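Local coordinates for lysyl-trna-dependent l-ysyl-phosphatidylgycerol synthase (PDB 4V36), which transfers lysine from lysyl-tRNA to phosphatidylglycerol, a lipid modification linked to bacterial resistance, at residues 27-32 / 66-71; 95-100 / 310-315; 117-122 / 304-309; 259-264 / 294-299; 275-280 / 319-324. All coordinates share one frame; numbering follows the deposited sequence.

Contacts 1 to 4 all reach one mixed sheet, and contact 5 joins two helices beside it. Strand 305-313 is shared: it pairs with 91-97 in contact 2 and with 111-122 in contact 3, the centres of contacts 2 and 3 being about 17 Å apart. The centres of contacts 3 and 4 lie closer, about 9 Å apart, and the salt bridge from Glu117 OE1 to Arg296 NH1 at 2.9 Å joins them. Contact 1 touches contact 2 where Asp66 OD2 lies 3.0 Å from Glu98 N, and Leu311 of contact 2 packs on Leu319 of contact 5. The bound lysine amide lies about 9 Å from Gly259 of contact 4, 11 Å from the Gln96 side chain of contact 2 and 12 Å from that of Glu118 in contact 3.

Contact 1: 27-32 / 66-71; sequences GGNALS and DPSGRE
Ser32 and Ser68 meet hydroxyl to hydroxyl, OG to OG at 2.8 Å, in the tight part of this contact between the loop after helix 16-25 and the end of strand 60-69. Both hydroxyls stand beside their own backbone N, anti to the carbonyl carbon (chi1 -60° for Ser32, -58° for Ser68). Ser32 OG also accepts from Asn29 N at 2.6 Å with a nearly straight N-H, so the loop is folded back on the same oxygen that reaches the strand. An Asx turn fixes the Asn29 amide: its OD1 takes the N-H of Leu31, with Leu31 N 2.8 Å from Asn29 OD1. Asn29 ND2 is 2.9 Å from Ser68 OG, at a poor angle for a hydrogen bond, and 3.3 Å from Asp66 O. Phe22 and Leu23 of helix 16-25 pack on Ser68, and both serines are buried.

The end formed by Gly27, Gly28 and Gly69 is partly exposed and lacks side chains. Gly27 O lies 3.3 Å from Gly69 CA in a CA-H...O contact, while the nearby Gly69 N is at a poor angle for a hydrogen bond. Gly28 CA rests on Ser68 CB at 4.0 Å. The backbone angles of Gly27 and Gly69 each call for glycine. The chemistry is therefore polar and local: a buried hydroxyl pair, with Ser32 OG held by a backbone N-H of the loop, ties loop to strand with little apolar side-chain packing.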
# COMPACT_ATOMS: atom_id res chain seq x y z
N GLY A 27 2.64 0.52 -17.81
CA GLY A 27 1.75 0.01 -16.79
C GLY A 27 2.47 -0.21 -15.47
O GLY A 27 3.70 -0.19 -15.41
N GLY A 28 1.70 -0.42 -14.41
CA GLY A 28 2.27 -0.65 -13.09
C GLY A 28 1.43 -1.62 -12.28
O GLY A 28 0.52 -2.26 -12.80
N ASN A 29 1.75 -1.74 -10.99
CA ASN A 29 0.99 -2.60 -10.09
C ASN A 29 0.45 -1.83 -8.89
O ASN A 29 0.22 -0.62 -8.97
CB ASN A 29 1.85 -3.78 -9.62
CG ASN A 29 3.10 -3.33 -8.90
OD1 ASN A 29 3.08 -3.07 -7.70
ND2 ASN A 29 4.21 -3.26 -9.63
N ALA A 30 0.25 -2.53 -7.78
CA ALA A 30 -0.36 -1.94 -6.60
C ALA A 30 0.59 -1.03 -5.83
O ALA A 30 0.16 -0.08 -5.18
CB ALA A 30 -0.90 -3.03 -5.69
N LEU A 31 1.88 -1.33 -5.90
CA LEU A 31 2.87 -0.61 -5.11
C LEU A 31 3.72 0.33 -5.96
O LEU A 31 4.70 0.91 -5.48
CB LEU A 31 3.78 -1.61 -4.38
CG LEU A 31 3.06 -2.65 -3.52
CD1 LEU A 31 4.02 -3.74 -3.07
CD2 LEU A 31 2.39 -2.00 -2.32
N SER A 32 3.34 0.48 -7.22
CA SER A 32 4.11 1.29 -8.17
C SER A 32 4.11 2.78 -7.81
O SER A 32 5.12 3.46 -7.96
CB SER A 32 3.57 1.11 -9.59
OG SER A 32 3.65 -0.24 -10.00
N ASP A 66 6.16 -6.95 -7.00
CA ASP A 66 6.58 -7.47 -8.29
C ASP A 66 7.06 -6.32 -9.18
O ASP A 66 6.81 -5.16 -8.86
CB ASP A 66 5.43 -8.24 -8.96
CG ASP A 66 5.07 -9.50 -8.21
OD1 ASP A 66 5.84 -10.48 -8.28
OD2 ASP A 66 4.00 -9.52 -7.55
N PRO A 67 7.76 -6.63 -10.28
CA PRO A 67 8.17 -5.56 -11.19
C PRO A 67 6.98 -4.81 -11.80
O PRO A 67 5.86 -5.33 -11.81
CB PRO A 67 8.95 -6.30 -12.28
CG PRO A 67 9.44 -7.53 -11.62
CD PRO A 67 8.36 -7.93 -10.65
N SER A 68 7.23 -3.61 -12.29
CA SER A 68 6.20 -2.82 -12.96
C SER A 68 6.45 -2.81 -14.47
O SER A 68 7.59 -2.94 -14.91
CB SER A 68 6.16 -1.39 -12.42
OG SER A 68 5.94 -1.38 -11.02
N GLY A 69 5.39 -2.66 -15.25
CA GLY A 69 5.51 -2.59 -16.69
C GLY A 69 4.99 -3.83 -17.40
O GLY A 69 4.06 -4.48 -16.93
N ARG A 70 5.59 -4.14 -18.55
CA ARG A 70 5.16 -5.29 -19.35
C ARG A 70 5.60 -6.60 -18.72
O ARG A 70 6.79 -6.82 -18.47
CB ARG A 70 5.72 -5.18 -20.77
N GLU A 71 4.64 -7.48 -18.48
CA GLU A 71 4.89 -8.75 -17.79
C GLU A 71 5.81 -9.68 -18.58
O GLU A 71 6.42 -10.58 -18.01
CB GLU A 71 3.56 -9.46 -17.50
CG GLU A 71 2.58 -8.64 -16.68
CD GLU A 71 1.32 -9.40 -16.36
OE1 GLU A 71 1.26 -10.61 -16.66
OE2 GLU A 71 0.38 -8.79 -15.80

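Contact 2: 95-100 / 310-315; sequences YQIERE and YLAYRK
Tyr310 is gripped from two directions by segment 95-100, through its backbone and through its phenol. Tyr310 O accepts from Ile97 N at 2.9 Å, and Tyr310 N gives to Ile97 O at 2.8 Å, a hydrogen-bonded antiparallel pair. Gln96 and Ile97 both face Tyr310, which makes this a G1 beta bulge; Gln96 has the positive phi (60°) expected at the first position of that bulge, and the chain turns a corner there as strand 91-97 ends against strand 305-313.

At the far end of the ring, Arg99 holds Tyr310 OH side-on, with NE and NH2 each 3.0 Å from that one oxygen. The oxygen lies close to the guanidinium plane, and this plane stands 87° to the phenol ring. The Arg99 chain gets there by leaving with CG anti to the backbone N and then bending at chi3 (-69°), which swings NE across to the hydroxyl. A bound Tris molecule, probably from the crystallisation liquor, is hydrogen-bonded to Tyr310 OH as well.

Packing fills in around these bonds. Arg99 CB comes up to the phenol at CE1, while Ile97, crossing Tyr310 at about a right angle, sets CG1 against its CB at 4.0 Å. Ile97 CD1 goes on to Ala312 CB. Beyond the bulge, the side chain of Leu311 crosses that of Tyr95 obliquely; Leu311 CD1 sits at the edge of the Tyr95 ring, 4.1 Å from CD1 of the tyrosine.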
# COMPACT_ATOMS: atom_id res chain seq x y z
N TYR A 95 9.47 -8.18 -1.29
CA TYR A 95 8.44 -7.93 -0.30
C TYR A 95 7.08 -7.62 -0.93
O TYR A 95 6.97 -6.76 -1.79
CB TYR A 95 8.87 -6.78 0.61
CG TYR A 95 7.83 -6.37 1.63
CD1 TYR A 95 7.47 -7.23 2.66
CD2 TYR A 95 7.22 -5.13 1.57
CE1 TYR A 95 6.53 -6.86 3.60
CE2 TYR A 95 6.28 -4.75 2.50
CZ TYR A 95 5.93 -5.62 3.51
OH TYR A 95 4.99 -5.24 4.44
N GLN A 96 6.06 -8.35 -0.47
CA GLN A 96 4.69 -8.21 -0.96
C GLN A 96 4.54 -8.49 -2.45
O GLN A 96 4.07 -7.65 -3.21
CB GLN A 96 4.13 -6.82 -0.64
CG GLN A 96 3.81 -6.60 0.83
CD GLN A 96 2.88 -5.43 1.06
OE1 GLN A 96 2.10 -5.07 0.18
NE2 GLN A 96 2.95 -4.84 2.24
N ILE A 97 4.95 -9.69 -2.87
CA ILE A 97 4.69 -10.15 -4.23
C ILE A 97 3.39 -10.96 -4.22
O ILE A 97 2.86 -11.27 -3.16
CB ILE A 97 5.83 -11.01 -4.78
CG1 ILE A 97 5.88 -12.37 -4.07
CG2 ILE A 97 7.16 -10.28 -4.66
CD1 ILE A 97 6.90 -13.33 -4.64
N GLU A 98 2.89 -11.30 -5.40
CA GLU A 98 1.65 -12.04 -5.50
C GLU A 98 1.89 -13.47 -5.97
O GLU A 98 2.94 -13.78 -6.53
CB GLU A 98 0.68 -11.33 -6.45
CG GLU A 98 0.31 -9.92 -5.99
CD GLU A 98 -0.72 -9.26 -6.89
OE1 GLU A 98 -1.33 -9.96 -7.72
OE2 GLU A 98 -0.91 -8.03 -6.76
N ARG A 99 0.91 -14.34 -5.73
CA ARG A 99 1.07 -15.78 -5.98
C ARG A 99 1.28 -16.11 -7.45
O ARG A 99 2.06 -17.00 -7.78
CB ARG A 99 -0.15 -16.53 -5.44
CG ARG A 99 -0.20 -18.00 -5.85
CD ARG A 99 -1.22 -18.77 -5.03
NE ARG A 99 -0.82 -18.91 -3.63
CZ ARG A 99 0.02 -19.84 -3.18
NH1 ARG A 99 0.54 -20.72 -4.02
NH2 ARG A 99 0.34 -19.88 -1.89
N GLU A 100 0.59 -15.40 -8.34
CA GLU A 100 0.64 -15.72 -9.76
C GLU A 100 1.99 -15.39 -10.40
O GLU A 100 2.18 -15.62 -11.60
CB GLU A 100 -0.48 -14.99 -10.51
CG GLU A 100 -0.19 -13.53 -10.81
CD GLU A 100 -0.37 -12.64 -9.60
OE1 GLU A 100 -1.01 -13.08 -8.62
OE2 GLU A 100 0.14 -11.49 -9.62
N TYR A 310 2.98 -12.06 -0.51
CA TYR A 310 4.01 -12.98 -0.04
C TYR A 310 5.39 -12.35 0.06
O TYR A 310 5.72 -11.41 -0.66
CB TYR A 310 4.08 -14.20 -0.96
CG TYR A 310 2.78 -14.98 -1.03
CD1 TYR A 310 1.80 -14.64 -1.95
CD2 TYR A 310 2.56 -16.07 -0.20
CE1 TYR A 310 0.61 -15.35 -2.02
CE2 TYR A 310 1.38 -16.78 -0.26
CZ TYR A 310 0.41 -16.42 -1.18
OH TYR A 310 -0.76 -17.14 -1.25
N LEU A 311 6.20 -12.89 0.97
CA LEU A 311 7.60 -12.53 1.07
C LEU A 311 8.44 -13.58 0.36
O LEU A 311 8.30 -14.78 0.63
CB LEU A 311 8.04 -12.41 2.53
CG LEU A 311 9.50 -12.05 2.79
CD1 LEU A 311 9.77 -10.60 2.43
CD2 LEU A 311 9.89 -12.32 4.23
N ALA A 312 9.31 -13.15 -0.54
CA ALA A 312 10.20 -14.07 -1.24
C ALA A 312 11.59 -14.03 -0.63
O ALA A 312 12.29 -13.01 -0.71
CB ALA A 312 10.25 -13.76 -2.72
N TYR A 313 11.99 -15.13 -0.01
CA TYR A 313 13.28 -15.23 0.66
C TYR A 313 14.00 -16.51 0.24
O TYR A 313 13.40 -17.38 -0.40
CB TYR A 313 13.10 -15.21 2.18
CG TYR A 313 12.30 -16.38 2.71
CD1 TYR A 313 10.91 -16.39 2.66
CD2 TYR A 313 12.94 -17.48 3.26
CE1 TYR A 313 10.18 -17.46 3.14
CE2 TYR A 313 12.22 -18.56 3.74
CZ TYR A 313 10.85 -18.55 3.68
OH TYR A 313 10.13 -19.62 4.16
N ARG A 314 15.27 -16.63 0.60
CA ARG A 314 16.06 -17.80 0.19
C ARG A 314 16.28 -18.77 1.35
O ARG A 314 15.99 -19.97 1.22
CB ARG A 314 17.40 -17.36 -0.39
CG ARG A 314 17.28 -16.38 -1.54
CD ARG A 314 18.53 -16.36 -2.41
NE ARG A 314 18.63 -17.56 -3.24
CZ ARG A 314 19.41 -18.60 -2.96
NH1 ARG A 314 20.17 -18.59 -1.87
NH2 ARG A 314 19.44 -19.65 -3.78
N LYS A 315 16.78 -18.27 2.47
CA LYS A 315 17.05 -19.12 3.63
C LYS A 315 15.92 -19.05 4.65
O LYS A 315 15.55 -17.98 5.12
CB LYS A 315 18.38 -18.71 4.28

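Contact 3: 117-122 / 304-309; sequences EEAIVD and PVWRGK
Strands 117-122 and 305-309 are antiparallel neighbours inside the mixed sheet, paired from Glu117 with Gly308 to Ile120 with Val305. The axes of these short segments come within 4.1 Å, and their directions differ by 152°. Two hydrogen-bonded pairs join them: Glu118 N to Arg307 O (2.7 Å) with its return bond, and Val305 N to Ile120 O (2.7 Å) with its return bond.

One face carries Glu118, Ile120, Arg307 and Lys309. Glu118 OE1 makes a salt bridge to Arg307 NH2 at 3.6 Å, with the carboxylate and guanidinium planes 71° apart, and accepts from Asn257; Arg307 NH2 also bridges to Glu220. The charge network extends through a long Glu118 OE2 to Lys309 NZ pair, although CD of the lysine is the atom laid against the carboxylate; NZ is hydrogen-bonded to Gln96 O. Ile120 CD1 lies over a guanidinium face, 3.4 Å from Arg307 NH2. Arg307 NE is buried with no hydrogen-bond partner in the model, Glu98 being only a weak, long ion pair.

Side chains alternate between the two faces, as in any beta strand, in a domain of the acetyltransferase clan. On the other face, Ala119 CB touches both Trp306 CZ3 and Pro304 CG, each at 3.7 Å, and Pro304 CG lies over the Trp306 ring toward the rim. Glu117 crosses Trp306 at about a right angle, its carboxylate carbon resting on Trp306 CB and its plane 13° from that of the indole. Arg296 and Lys114 bind the Glu117 oxygens.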
# COMPACT_ATOMS: atom_id res chain seq x y z
N GLU A 117 -3.30 -10.73 3.51
CA GLU A 117 -4.17 -10.66 2.35
C GLU A 117 -4.76 -9.27 2.17
O GLU A 117 -5.12 -8.61 3.15
CB GLU A 117 -5.29 -11.70 2.47
CG GLU A 117 -4.83 -13.14 2.32
CD GLU A 117 -5.91 -14.15 2.64
OE1 GLU A 117 -6.53 -14.04 3.72
OE2 GLU A 117 -6.15 -15.05 1.81
N GLU A 118 -4.85 -8.83 0.92
CA GLU A 118 -5.47 -7.55 0.61
C GLU A 118 -6.98 -7.70 0.46
O GLU A 118 -7.46 -8.60 -0.22
CB GLU A 118 -4.88 -6.96 -0.67
CG GLU A 118 -3.45 -6.45 -0.53
CD GLU A 118 -2.93 -5.83 -1.81
OE1 GLU A 118 -3.52 -6.09 -2.89
OE2 GLU A 118 -1.94 -5.07 -1.75
N ALA A 119 -7.72 -6.81 1.11
CA ALA A 119 -9.17 -6.83 1.03
C ALA A 119 -9.65 -6.12 -0.23
O ALA A 119 -9.52 -4.90 -0.36
CB ALA A 119 -9.79 -6.18 2.26
N ILE A 120 -10.19 -6.88 -1.17
CA ILE A 120 -10.70 -6.33 -2.42
C ILE A 120 -12.22 -6.32 -2.43
O ILE A 120 -12.85 -7.38 -2.50
CB ILE A 120 -10.19 -7.12 -3.64
CG1 ILE A 120 -8.68 -7.34 -3.54
CG2 ILE A 120 -10.55 -6.41 -4.93
CD1 ILE A 120 -7.88 -6.05 -3.44
N VAL A 121 -12.80 -5.13 -2.36
CA VAL A 121 -14.25 -4.99 -2.28
C VAL A 121 -14.88 -4.76 -3.65
O VAL A 121 -14.49 -3.85 -4.38
CB VAL A 121 -14.65 -3.83 -1.35
CG1 VAL A 121 -16.15 -3.61 -1.38
CG2 VAL A 121 -14.17 -4.10 0.06
N ASP A 122 -15.86 -5.59 -4.00
CA ASP A 122 -16.62 -5.43 -5.23
C ASP A 122 -17.56 -4.24 -5.10
O ASP A 122 -18.51 -4.27 -4.33
CB ASP A 122 -17.40 -6.71 -5.54
CG ASP A 122 -17.93 -6.75 -6.97
OD1 ASP A 122 -18.16 -5.67 -7.57
OD2 ASP A 122 -18.12 -7.86 -7.50
N PRO A 304 -14.96 -8.77 1.43
CA PRO A 304 -14.05 -8.61 0.30
C PRO A 304 -13.54 -9.94 -0.24
O PRO A 304 -13.71 -10.98 0.40
CB PRO A 304 -12.90 -7.81 0.91
CG PRO A 304 -12.83 -8.33 2.31
CD PRO A 304 -14.24 -8.70 2.72
N VAL A 305 -12.91 -9.90 -1.41
CA VAL A 305 -12.18 -11.04 -1.93
C VAL A 305 -10.72 -10.90 -1.53
O VAL A 305 -10.05 -9.95 -1.94
CB VAL A 305 -12.30 -11.16 -3.46
CG1 VAL A 305 -11.49 -12.35 -3.95
CG2 VAL A 305 -13.76 -11.29 -3.87
N TRP A 306 -10.22 -11.83 -0.73
CA TRP A 306 -8.87 -11.74 -0.20
C TRP A 306 -7.82 -12.09 -1.25
O TRP A 306 -7.92 -13.11 -1.93
CB TRP A 306 -8.70 -12.64 1.02
CG TRP A 306 -9.62 -12.28 2.16
CD1 TRP A 306 -10.73 -12.95 2.56
CD2 TRP A 306 -9.49 -11.15 3.03
NE1 TRP A 306 -11.31 -12.31 3.63
CE2 TRP A 306 -10.57 -11.20 3.94
CE3 TRP A 306 -8.57 -10.10 3.13
CZ2 TRP A 306 -10.75 -10.25 4.94
CZ3 TRP A 306 -8.76 -9.15 4.12
CH2 TRP A 306 -9.84 -9.23 5.01
N ARG A 307 -6.81 -11.23 -1.38
CA ARG A 307 -5.70 -11.48 -2.28
C ARG A 307 -4.38 -11.50 -1.51
O ARG A 307 -3.94 -10.47 -0.99
CB ARG A 307 -5.64 -10.44 -3.40
CG ARG A 307 -4.52 -10.69 -4.40
CD ARG A 307 -4.77 -9.98 -5.73
NE ARG A 307 -4.69 -8.53 -5.61
CZ ARG A 307 -5.66 -7.69 -5.99
NH1 ARG A 307 -6.78 -8.17 -6.51
NH2 ARG A 307 -5.50 -6.39 -5.85
N GLY A 308 -3.76 -12.67 -1.43
CA GLY A 308 -2.57 -12.86 -0.62
C GLY A 308 -1.33 -12.15 -1.12
O GLY A 308 -1.10 -12.03 -2.32
N LYS A 309 -0.53 -11.66 -0.18
CA LYS A 309 0.76 -11.06 -0.48
C LYS A 309 1.86 -11.88 0.18
O LYS A 309 1.69 -12.35 1.31
CB LYS A 309 0.81 -9.60 -0.01
CG LYS A 309 -0.38 -8.77 -0.46
CD LYS A 309 0.04 -7.65 -1.40
CE LYS A 309 0.59 -8.18 -2.71
NZ LYS A 309 0.95 -7.08 -3.64

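Contact 4: 259-264 / 294-299; sequences GMAPLS and GLRSFK
Arg296 meets Pro262 and Ser264 along most of its length. Arg296 CB faces Pro262 O at 3.7 Å and has Pro262 CG a little farther off. Chi1 (177°) sets CG anti to the backbone N, beside the same carbonyl, and Arg296 CD comes to 3.4 Å from Pro262 O. Extended from CG to NE, the chain runs past this carbonyl; Arg296 NE lies 3.9 Å from Ser264 CB, which stands over one guanidinium face toward its rim. At the tip Arg296 NH1 gives a hydrogen bond to Pro262 O (3.2 Å); the oxygen is in the guanidinium plane. Glu117 is the second, stronger partner of NH1, and the guanidinium makes a cation-pi contact with Trp306.

The first turn of helix 296-300, which leads along the chain into strand 305-313, thus packs against the end of sheet strand 255-261 in a domain of the acetyltransferase clan, with Arg296 and Lys299 as the bridging side chains.

Lys299 runs toward the strand with CD against Ala261 CB at 3.7 Å and CE near Met260 O. A bend at chi4 (-56°) places NZ, which is hydrogen-bonded to Met258 O. Where the loop enters the helix, Pro262 CG touches Gly294 O at 3.3 Å.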
# COMPACT_ATOMS: atom_id res chain seq x y z
N GLY A 259 -6.31 -2.42 1.18
CA GLY A 259 -4.99 -2.66 1.75
C GLY A 259 -4.88 -4.04 2.36
O GLY A 259 -5.86 -4.79 2.43
N MET A 260 -3.68 -4.38 2.83
CA MET A 260 -3.43 -5.71 3.36
C MET A 260 -3.97 -5.87 4.78
O MET A 260 -3.97 -4.93 5.57
CB MET A 260 -1.92 -6.01 3.33
CG MET A 260 -1.59 -7.49 3.50
SD MET A 260 0.16 -7.85 3.23
CE MET A 260 0.89 -7.00 4.62
N ALA A 261 -4.44 -7.08 5.07
CA ALA A 261 -4.90 -7.43 6.41
C ALA A 261 -4.17 -8.68 6.88
O ALA A 261 -3.72 -9.48 6.06
CB ALA A 261 -6.41 -7.65 6.40
N PRO A 262 -4.04 -8.85 8.21
CA PRO A 262 -3.38 -10.06 8.72
C PRO A 262 -4.16 -11.32 8.37
O PRO A 262 -5.38 -11.27 8.20
CB PRO A 262 -3.36 -9.83 10.23
CG PRO A 262 -4.45 -8.85 10.49
CD PRO A 262 -4.46 -7.95 9.30
N LEU A 263 -3.46 -12.44 8.25
CA LEU A 263 -4.09 -13.71 7.95
C LEU A 263 -4.97 -14.17 9.11
O LEU A 263 -4.75 -13.77 10.25
CB LEU A 263 -3.04 -14.78 7.64
CG LEU A 263 -2.12 -14.53 6.45
CD1 LEU A 263 -1.06 -15.62 6.37
CD2 LEU A 263 -2.93 -14.48 5.16
N SER A 264 -5.96 -15.00 8.81
CA SER A 264 -6.75 -15.63 9.86
C SER A 264 -5.97 -16.78 10.46
O SER A 264 -4.85 -17.07 10.04
CB SER A 264 -8.09 -16.11 9.31
OG SER A 264 -7.90 -17.00 8.22
N GLY A 294 -5.41 -2.78 12.03
CA GLY A 294 -4.67 -4.03 12.14
C GLY A 294 -5.61 -5.21 12.35
O GLY A 294 -5.17 -6.35 12.47
N LEU A 295 -6.91 -4.92 12.40
CA LEU A 295 -7.92 -5.95 12.58
C LEU A 295 -8.46 -6.43 11.23
O LEU A 295 -8.98 -5.64 10.45
CB LEU A 295 -9.06 -5.43 13.45
CG LEU A 295 -8.69 -4.98 14.86
CD1 LEU A 295 -9.92 -4.48 15.61
CD2 LEU A 295 -8.02 -6.12 15.62
N ARG A 296 -8.32 -7.73 10.98
CA ARG A 296 -8.85 -8.35 9.77
C ARG A 296 -10.37 -8.20 9.71
O ARG A 296 -10.94 -8.05 8.64
CB ARG A 296 -8.45 -9.82 9.72
CG ARG A 296 -9.01 -10.60 8.53
CD ARG A 296 -8.62 -12.07 8.62
NE ARG A 296 -9.20 -12.86 7.54
CZ ARG A 296 -8.59 -13.12 6.39
NH1 ARG A 296 -7.37 -12.65 6.17
NH2 ARG A 296 -9.19 -13.86 5.47
N SER A 297 -11.00 -8.23 10.88
CA SER A 297 -12.45 -8.13 10.99
C SER A 297 -12.98 -6.80 10.49
O SER A 297 -14.12 -6.71 10.01
CB SER A 297 -12.89 -8.35 12.44
OG SER A 297 -12.36 -7.35 13.29
N PHE A 298 -12.17 -5.75 10.60
CA PHE A 298 -12.56 -4.43 10.13
C PHE A 298 -12.81 -4.43 8.63
O PHE A 298 -13.78 -3.84 8.15
CB PHE A 298 -11.48 -3.39 10.48
CG PHE A 298 -11.78 -2.01 9.97
CD1 PHE A 298 -12.60 -1.15 10.70
CD2 PHE A 298 -11.25 -1.56 8.77
CE1 PHE A 298 -12.88 0.12 10.24
CE2 PHE A 298 -11.53 -0.29 8.31
CZ PHE A 298 -12.34 0.55 9.04
N LYS A 299 -11.93 -5.10 7.89
CA LYS A 299 -12.05 -5.18 6.44
C LYS A 299 -13.00 -6.29 6.02
O LYS A 299 -13.65 -6.21 4.98
CB LYS A 299 -10.68 -5.40 5.80
CG LYS A 299 -9.64 -4.36 6.18
CD LYS A 299 -8.33 -4.60 5.44
CE LYS A 299 -7.27 -3.59 5.84
NZ LYS A 299 -7.73 -2.19 5.64

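Contact 5: 275-280 / 319-324; sequences TERLAA and LPVTMI
Pro320, Leu278 and Arg277 bury the most surface where helices 276-285 and 319-330 begin side by side. The axes of 276-280 and 319-324 run almost parallel, 17° apart, and approach to 8.9 Å.

Pro320 turns its CB toward the other helix, and CG makes the contacts. Pro320 CG lies 4.0 Å from Arg277 CB and 3.9 Å from Leu278 N, and the same atom stands over one face of the Arg277 guanidinium, offset toward the rim. In the arginine chain a bend at chi3 (57°) puts Arg277 NE 4.1 Å from Pro320 CG. At the edge of the guanidinium, in its plane, Val321 CG2 is 3.9 Å from Arg277 NH2.

Leu278 makes the buried half of the contact. Chi1 (-175°) sets its CG anti to the backbone N; of the methyls beyond it, Leu278 CD1 meets Leu319 CG at 4.0 Å and CD2 meets Leu319 CD2. Thr275 OG1 caps the helix by accepting from Leu278 N.

No hydrogen bond crosses between the two segments; the leucine side is apolar, and the exposed rim is formed by Arg277. Farther along, Val281 of the first helix continues the packing on Pro320 and Met323, while Leu319 and Met323 rest on Leu311 of strand 305-313 and on Phe113 and Leu115 of strand 111-122, respectively.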
# COMPACT_ATOMS: atom_id res chain seq x y z
N THR A 275 8.45 -21.28 14.71
CA THR A 275 9.39 -21.25 15.82
C THR A 275 9.04 -20.07 16.72
O THR A 275 8.24 -19.21 16.35
CB THR A 275 10.84 -21.12 15.34
OG1 THR A 275 11.01 -19.88 14.65
CG2 THR A 275 11.20 -22.27 14.42
N GLU A 276 9.63 -20.03 17.91
CA GLU A 276 9.39 -18.92 18.83
C GLU A 276 9.99 -17.63 18.28
O GLU A 276 9.42 -16.55 18.46
CB GLU A 276 9.95 -19.23 20.22
CG GLU A 276 9.75 -18.12 21.23
CD GLU A 276 8.29 -17.73 21.39
OE1 GLU A 276 7.41 -18.60 21.25
OE2 GLU A 276 8.02 -16.53 21.64
N ARG A 277 11.14 -17.75 17.62
CA ARG A 277 11.78 -16.62 16.97
C ARG A 277 10.83 -15.93 16.00
O ARG A 277 10.56 -14.74 16.11
CB ARG A 277 13.04 -17.06 16.23
CG ARG A 277 14.18 -17.52 17.11
CD ARG A 277 15.34 -18.02 16.25
NE ARG A 277 15.81 -17.01 15.32
CZ ARG A 277 16.52 -17.27 14.23
NH1 ARG A 277 16.84 -18.52 13.93
NH2 ARG A 277 16.92 -16.28 13.43
N LEU A 278 10.32 -16.71 15.05
CA LEU A 278 9.44 -16.20 14.01
C LEU A 278 8.14 -15.65 14.58
O LEU A 278 7.64 -14.62 14.14
CB LEU A 278 9.14 -17.29 12.98
CG LEU A 278 8.33 -16.88 11.75
CD1 LEU A 278 9.03 -15.75 11.01
CD2 LEU A 278 8.11 -18.07 10.83
N ALA A 279 7.60 -16.35 15.58
CA ALA A 279 6.34 -15.95 16.21
C ALA A 279 6.46 -14.58 16.87
O ALA A 279 5.60 -13.72 16.70
CB ALA A 279 5.90 -17.00 17.22
N ALA A 280 7.54 -14.39 17.63
CA ALA A 280 7.76 -13.14 18.34
C ALA A 280 7.94 -11.97 17.37
O ALA A 280 7.49 -10.85 17.64
CB ALA A 280 8.98 -13.25 19.25
N LEU A 319 14.59 -16.23 8.10
CA LEU A 319 13.29 -15.57 7.92
C LEU A 319 12.91 -14.61 9.06
O LEU A 319 12.38 -13.53 8.79
CB LEU A 319 12.20 -16.63 7.74
CG LEU A 319 10.78 -16.14 7.47
CD1 LEU A 319 10.75 -15.25 6.23
CD2 LEU A 319 9.83 -17.32 7.31
N PRO A 320 13.15 -14.99 10.33
CA PRO A 320 12.84 -14.02 11.39
C PRO A 320 13.64 -12.72 11.28
O PRO A 320 13.09 -11.64 11.52
CB PRO A 320 13.21 -14.77 12.68
CG PRO A 320 13.07 -16.20 12.32
CD PRO A 320 13.52 -16.30 10.90
N VAL A 321 14.92 -12.82 10.94
CA VAL A 321 15.76 -11.64 10.77
C VAL A 321 15.26 -10.80 9.60
O VAL A 321 15.18 -9.57 9.69
CB VAL A 321 17.23 -12.02 10.54
CG1 VAL A 321 18.08 -10.77 10.34
CG2 VAL A 321 17.76 -12.85 11.70
N THR A 322 14.93 -11.47 8.50
CA THR A 322 14.44 -10.82 7.29
C THR A 322 13.22 -9.94 7.57
O THR A 322 13.14 -8.81 7.09
CB THR A 322 14.07 -11.86 6.22
OG1 THR A 322 15.23 -12.63 5.88
CG2 THR A 322 13.53 -11.18 4.97
N MET A 323 12.29 -10.46 8.36
CA MET A 323 11.08 -9.72 8.73
C MET A 323 11.41 -8.48 9.55
O MET A 323 10.79 -7.43 9.38
CB MET A 323 10.12 -10.62 9.50
CG MET A 323 9.46 -11.70 8.67
SD MET A 323 8.36 -11.01 7.42
CE MET A 323 7.20 -10.11 8.45
N ILE A 324 12.40 -8.59 10.43
CA ILE A 324 12.82 -7.47 11.26
C ILE A 324 13.45 -6.36 10.42
O ILE A 324 13.15 -5.18 10.61
CB ILE A 324 13.83 -7.93 12.34
CG1 ILE A 324 13.12 -8.76 13.41
CG2 ILE A 324 14.51 -6.73 12.99
CD1 ILE A 324 12.06 -7.99 14.17